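Local structure of DyP2 (Amycolatopsis sp. ATCC 39116, 4G2C) at residues Phe137-Pro151 with Val474-Ser486. The protein is a haem-containing dye-decolorizing peroxidase from a lignin-reactive bacterium that probably oxidises dyes and related aromatic compounds with hydrogen peroxide. Sequence-based numbering, arbitrary orientation.
Sequences FTAGAKAAVEKLADP and VTMKGGEYFFMPS. With ACT (acetate ion), chain B; ACT (acetate ion), chain M.
A141 and E480 share the one direct hydrogen bond between 137-151 and 474-486: A141 N donates to E480 OE2 at 3.0 Å, nearly straight (172°), from the syn side and 33° out of the carboxylate plane. Y481 N takes the anti lone pair of E480 OE2 at 2.6 Å, so two backbone donors orient the carboxylate. CG anti to the backbone N and a bend at chi2 (56°) curl E480 back toward its own strand. Replacing E480 with an alanine would probably leave both N-H groups without this acceptor and K142 NZ, 4.1 Å from E480 OE1 and hydrogen-bonded to Q162 O, without its nearby opposite charge. One water bridges K142 N to E480 OE1, another F137 O to Y481 O.

Among apolar contacts, A141 CB sits over the Y481 ring, 4.1 Å from its centroid (CH-pi). F137 CE1 meets F483 CB, and P151 CD meets M476 CB, each at 4.0 Å. The D150 carboxylate, held by R274 and Q446, has OD1 3.8 Å from M476 CG.

Short helices of the DyP alpha+beta barrel domain thus cover strand 474-484, which pairs antiparallel with 267-278 and whose V474 touches the haem, consistent with the interface between the two ferredoxin-like domains of DyP-type peroxidases.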
loop_
_atom_site.group_PDB
_atom_site.type_symbol
_atom_site.label_atom_id
_atom_site.label_comp_id
_atom_site.label_asym_id
_atom_site.label_seq_id
_atom_site.Cartn_x
_atom_site.Cartn_y
_atom_site.Cartn_z
ATOM N N PHE A 137 -0.687 -15.972 -5.739
ATOM C CA PHE A 137 -0.186 -16.474 -4.470
ATOM C C PHE A 137 0.505 -17.815 -4.645
ATOM O O PHE A 137 1.626 -17.999 -4.171
ATOM C CB PHE A 137 -1.324 -16.609 -3.460
ATOM C CG PHE A 137 -0.936 -17.344 -2.200
ATOM C CD1 PHE A 137 -0.123 -16.745 -1.252
ATOM C CD2 PHE A 137 -1.400 -18.620 -1.961
ATOM C CE1 PHE A 137 0.205 -17.406 -0.092
ATOM C CE2 PHE A 137 -1.065 -19.290 -0.812
ATOM C CZ PHE A 137 -0.261 -18.690 0.128
ATOM N N THR A 138 -0.156 -18.747 -5.325
ATOM C CA THR A 138 0.403 -20.091 -5.453
ATOM C C THR A 138 1.744 -20.076 -6.205
ATOM O O THR A 138 2.705 -20.742 -5.794
ATOM C CB THR A 138 -0.590 -21.132 -6.087
ATOM O OG1 THR A 138 -0.684 -20.944 -7.491
ATOM C CG2 THR A 138 -1.965 -21.031 -5.494
ATOM N N ALA A 139 1.802 -19.310 -7.294
ATOM C CA ALA A 139 2.993 -19.253 -8.136
ATOM C C ALA A 139 4.137 -18.506 -7.466
ATOM O O ALA A 139 5.301 -18.819 -7.697
ATOM C CB ALA A 139 2.662 -18.611 -9.482
ATOM N N GLY A 140 3.799 -17.502 -6.652
ATOM C CA GLY A 140 4.800 -16.717 -5.951
ATOM C C GLY A 140 5.222 -15.490 -6.742
ATOM O O GLY A 140 5.108 -15.460 -7.965
ATOM N N ALA A 141 5.711 -14.472 -6.040
ATOM C CA ALA A 141 6.122 -13.235 -6.687
ATOM C C ALA A 141 7.284 -13.417 -7.679
ATOM O O ALA A 141 7.380 -12.683 -8.658
ATOM C CB ALA A 141 6.459 -12.168 -5.642
ATOM N N LYS A 142 8.175 -14.374 -7.432
ATOM C CA LYS A 142 9.267 -14.589 -8.387
ATOM C C LYS A 142 8.714 -14.939 -9.770
ATOM O O LYS A 142 9.328 -14.608 -10.783
ATOM C CB LYS A 142 10.217 -15.682 -7.931
ATOM C CG LYS A 142 10.966 -15.375 -6.660
ATOM C CD LYS A 142 11.749 -16.596 -6.201
ATOM C CE LYS A 142 12.582 -16.260 -4.979
ATOM N NZ LYS A 142 11.807 -16.473 -3.724
ATOM N N ALA A 143 7.557 -15.599 -9.808
ATOM C CA ALA A 143 6.939 -16.007 -11.075
ATOM C C ALA A 143 6.174 -14.878 -11.744
ATOM O O ALA A 143 5.786 -14.993 -12.899
ATOM C CB ALA A 143 5.998 -17.189 -10.856
ATOM N N ALA A 144 5.945 -13.797 -11.003
ATOM C CA ALA A 144 5.176 -12.665 -11.500
ATOM C C ALA A 144 6.070 -11.675 -12.256
ATOM O O ALA A 144 5.594 -10.724 -12.851
ATOM C CB ALA A 144 4.496 -11.979 -10.334
ATOM N N VAL A 145 7.375 -11.912 -12.222
ATOM C CA VAL A 145 8.342 -10.957 -12.742
ATOM C C VAL A 145 8.069 -10.510 -14.185
ATOM O O VAL A 145 8.128 -9.317 -14.511
ATOM C CB VAL A 145 9.778 -11.506 -12.620
ATOM C CG1 VAL A 145 10.697 -10.812 -13.603
ATOM C CG2 VAL A 145 10.280 -11.338 -11.194
ATOM N N GLU A 146 7.766 -11.461 -15.053
ATOM C CA GLU A 146 7.519 -11.118 -16.442
ATOM C C GLU A 146 6.289 -10.228 -16.612
ATOM O O GLU A 146 6.361 -9.192 -17.270
ATOM C CB GLU A 146 7.392 -12.375 -17.300
ATOM C CG GLU A 146 8.213 -12.306 -18.563
ATOM C CD GLU A 146 7.894 -13.441 -19.523
ATOM O OE1 GLU A 146 8.347 -14.586 -19.272
ATOM O OE2 GLU A 146 7.190 -13.179 -20.530
ATOM N N LYS A 147 5.161 -10.608 -16.023
ATOM C CA LYS A 147 3.938 -9.858 -16.307
ATOM C C LYS A 147 3.928 -8.444 -15.688
ATOM O O LYS A 147 3.217 -7.555 -16.168
ATOM C CB LYS A 147 2.698 -10.653 -15.904
ATOM C CG LYS A 147 2.448 -10.702 -14.409
ATOM C CD LYS A 147 1.237 -11.570 -14.087
ATOM C CE LYS A 147 1.033 -11.683 -12.593
ATOM N NZ LYS A 147 -0.073 -12.628 -12.241
ATOM N N LEU A 148 4.738 -8.238 -14.651
ATOM C CA LEU A 148 4.813 -6.943 -13.971
ATOM C C LEU A 148 5.936 -6.072 -14.529
ATOM O O LEU A 148 6.074 -4.895 -14.157
ATOM C CB LEU A 148 5.033 -7.142 -12.467
ATOM C CG LEU A 148 3.967 -7.977 -11.755
ATOM C CD1 LEU A 148 4.336 -8.205 -10.289
ATOM C CD2 LEU A 148 2.596 -7.320 -11.884
ATOM N N ALA A 149 6.724 -6.661 -15.426
ATOM C CA ALA A 149 7.941 -6.045 -15.942
ATOM C C ALA A 149 8.918 -5.709 -14.821
ATOM O O ALA A 149 9.598 -4.691 -14.872
ATOM C CB ALA A 149 7.617 -4.788 -16.807
ATOM N N ASP A 150 8.962 -6.559 -13.799
ATOM C CA ASP A 150 9.919 -6.420 -12.699
ATOM C C ASP A 150 11.348 -6.737 -13.144
ATOM O O ASP A 150 11.573 -7.462 -14.113
ATOM C CB ASP A 150 9.571 -7.380 -11.554
ATOM C CG ASP A 150 8.521 -6.820 -10.605
ATOM O OD1 ASP A 150 8.305 -5.575 -10.571
ATOM O OD2 ASP A 150 7.913 -7.635 -9.881
ATOM N N PRO A 151 12.329 -6.196 -12.428
ATOM C CA PRO A 151 13.672 -6.707 -12.685
ATOM C C PRO A 151 13.712 -8.214 -12.416
ATOM O O PRO A 151 12.993 -8.694 -11.529
ATOM C CB PRO A 151 14.545 -5.944 -11.679
ATOM C CG PRO A 151 13.576 -5.105 -10.835
ATOM C CD PRO A 151 12.322 -4.982 -11.601
ATOM N N VAL A 474 12.002 4.637 -9.132
ATOM C CA VAL A 474 11.620 3.611 -8.173
ATOM C C VAL A 474 12.076 2.241 -8.658
ATOM O O VAL A 474 11.794 1.843 -9.794
ATOM C CB VAL A 474 10.102 3.622 -7.916
ATOM C CG1 VAL A 474 9.665 2.361 -7.160
ATOM C CG2 VAL A 474 9.697 4.913 -7.170
ATOM N N THR A 475 12.797 1.526 -7.802
ATOM C CA THR A 475 13.326 0.219 -8.181
ATOM C C THR A 475 12.865 -0.899 -7.259
ATOM O O THR A 475 13.078 -0.849 -6.046
ATOM C CB THR A 475 14.879 0.216 -8.208
ATOM O OG1 THR A 475 15.350 1.326 -8.982
ATOM C CG2 THR A 475 15.412 -1.083 -8.813
ATOM N N MET A 476 12.249 -1.917 -7.849
ATOM C CA MET A 476 11.812 -3.104 -7.114
ATOM C C MET A 476 13.034 -3.935 -6.712
ATOM O O MET A 476 13.779 -4.407 -7.579
ATOM C CB MET A 476 10.856 -3.926 -7.994
ATOM C CG MET A 476 10.675 -5.395 -7.619
ATOM S SD MET A 476 9.924 -5.575 -6.003
ATOM C CE MET A 476 9.483 -7.313 -6.035
ATOM N N LYS A 477 13.231 -4.113 -5.405
ATOM C CA LYS A 477 14.431 -4.782 -4.882
ATOM C C LYS A 477 14.172 -6.226 -4.467
ATOM O O LYS A 477 15.092 -6.931 -4.053
ATOM C CB LYS A 477 14.995 -4.023 -3.674
ATOM C CG LYS A 477 15.344 -2.580 -3.949
ATOM C CD LYS A 477 16.393 -2.459 -5.046
ATOM C CE LYS A 477 17.763 -2.901 -4.559
ATOM N NZ LYS A 477 18.813 -2.541 -5.562
ATOM N N GLY A 478 12.916 -6.651 -4.549
ATOM C CA GLY A 478 12.535 -7.990 -4.139
ATOM C C GLY A 478 11.263 -7.954 -3.307
ATOM O O GLY A 478 10.940 -6.940 -2.683
ATOM N N GLY A 479 10.542 -9.069 -3.284
ATOM C CA GLY A 479 9.277 -9.133 -2.576
ATOM C C GLY A 479 8.687 -10.516 -2.658
ATOM O O GLY A 479 9.284 -11.393 -3.291
ATOM N N GLU A 480 7.530 -10.723 -2.020
ATOM C CA GLU A 480 6.858 -12.032 -2.055
ATOM C C GLU A 480 5.373 -11.913 -1.729
ATOM O O GLU A 480 4.930 -10.891 -1.186
ATOM C CB GLU A 480 7.558 -13.020 -1.093
ATOM C CG GLU A 480 6.973 -14.432 -1.061
ATOM C CD GLU A 480 6.920 -15.115 -2.433
ATOM O OE1 GLU A 480 7.896 -15.797 -2.815
ATOM O OE2 GLU A 480 5.891 -14.990 -3.124
ATOM N N TYR A 481 4.604 -12.950 -2.060
ATOM C CA TYR A 481 3.178 -12.982 -1.723
ATOM C C TYR A 481 2.905 -13.918 -0.555
ATOM O O TYR A 481 3.469 -15.009 -0.484
ATOM C CB TYR A 481 2.329 -13.451 -2.905
ATOM C CG TYR A 481 2.376 -12.592 -4.134
ATOM C CD1 TYR A 481 2.340 -11.206 -4.043
ATOM C CD2 TYR A 481 2.462 -13.173 -5.401
ATOM C CE1 TYR A 481 2.371 -10.412 -5.188
ATOM C CE2 TYR A 481 2.497 -12.396 -6.548
ATOM C CZ TYR A 481 2.454 -11.011 -6.441
ATOM O OH TYR A 481 2.486 -10.227 -7.580
ATOM N N PHE A 482 2.008 -13.494 0.332
ATOM C CA PHE A 482 1.678 -14.237 1.547
ATOM C C PHE A 482 0.152 -14.279 1.780
ATOM O O PHE A 482 -0.623 -13.649 1.075
ATOM C CB PHE A 482 2.304 -13.561 2.768
ATOM C CG PHE A 482 3.817 -13.415 2.719
ATOM C CD1 PHE A 482 4.413 -12.363 2.034
ATOM C CD2 PHE A 482 4.632 -14.289 3.421
ATOM C CE1 PHE A 482 5.792 -12.208 2.019
ATOM C CE2 PHE A 482 6.005 -14.140 3.409
ATOM C CZ PHE A 482 6.589 -13.102 2.711
ATOM N N PHE A 483 -0.264 -14.999 2.806
ATOM C CA PHE A 483 -1.637 -14.979 3.245
ATOM C C PHE A 483 -1.588 -14.783 4.757
ATOM O O PHE A 483 -0.885 -15.523 5.448
ATOM C CB PHE A 483 -2.299 -16.316 2.888
ATOM C CG PHE A 483 -3.768 -16.380 3.195
ATOM C CD1 PHE A 483 -4.687 -15.703 2.404
ATOM C CD2 PHE A 483 -4.233 -17.139 4.251
ATOM C CE1 PHE A 483 -6.055 -15.767 2.682
ATOM C CE2 PHE A 483 -5.597 -17.218 4.529
ATOM C CZ PHE A 483 -6.510 -16.529 3.743
ATOM N N MET A 484 -2.292 -13.782 5.282
ATOM C CA MET A 484 -2.477 -13.729 6.729
ATOM C C MET A 484 -3.698 -14.573 7.080
ATOM O O MET A 484 -4.825 -14.211 6.766
ATOM C CB MET A 484 -2.653 -12.307 7.278
ATOM C CG MET A 484 -1.918 -11.193 6.560
ATOM S SD MET A 484 -0.122 -11.257 6.385
ATOM C CE MET A 484 0.039 -12.383 5.014
ATOM N N PRO A 485 -3.471 -15.723 7.713
ATOM C CA PRO A 485 -4.571 -16.618 8.079
ATOM C C PRO A 485 -5.277 -16.162 9.338
ATOM O O PRO A 485 -4.828 -15.243 10.022
ATOM C CB PRO A 485 -3.862 -17.950 8.330
ATOM C CG PRO A 485 -2.490 -17.558 8.741
ATOM C CD PRO A 485 -2.151 -16.323 7.980
ATOM N N SER A 486 -6.402 -16.804 9.630
ATOM C CA SER A 486 -7.183 -16.478 10.805
ATOM C C SER A 486 -6.443 -16.912 12.062
ATOM O O SER A 486 -5.605 -17.827 12.023
ATOM C CB SER A 486 -8.534 -17.180 10.734
ATOM O OG SER A 486 -8.350 -18.583 10.811
HETATM C C ACT B . 2.315 -14.928 -10.740
HETATM O O ACT B . 2.585 -15.081 -9.502
HETATM O OXT ACT B . 1.696 -13.886 -11.068
HETATM C CH3 ACT B . 2.689 -15.936 -11.800
HETATM C C ACT M . -2.869 -9.831 -14.013
HETATM O O ACT M . -1.877 -10.582 -13.792
HETATM O OXT ACT M . -3.462 -9.952 -15.114
HETATM C CH3 ACT M . -3.360 -8.843 -13.014
HETATM O O HOH W 1 3.336 -17.432 -1.743
HETATM O O HOH W 2 8.423 -16.424 -5.221
HETATM O O HOH W 3 11.098 -13.750 -2.769
#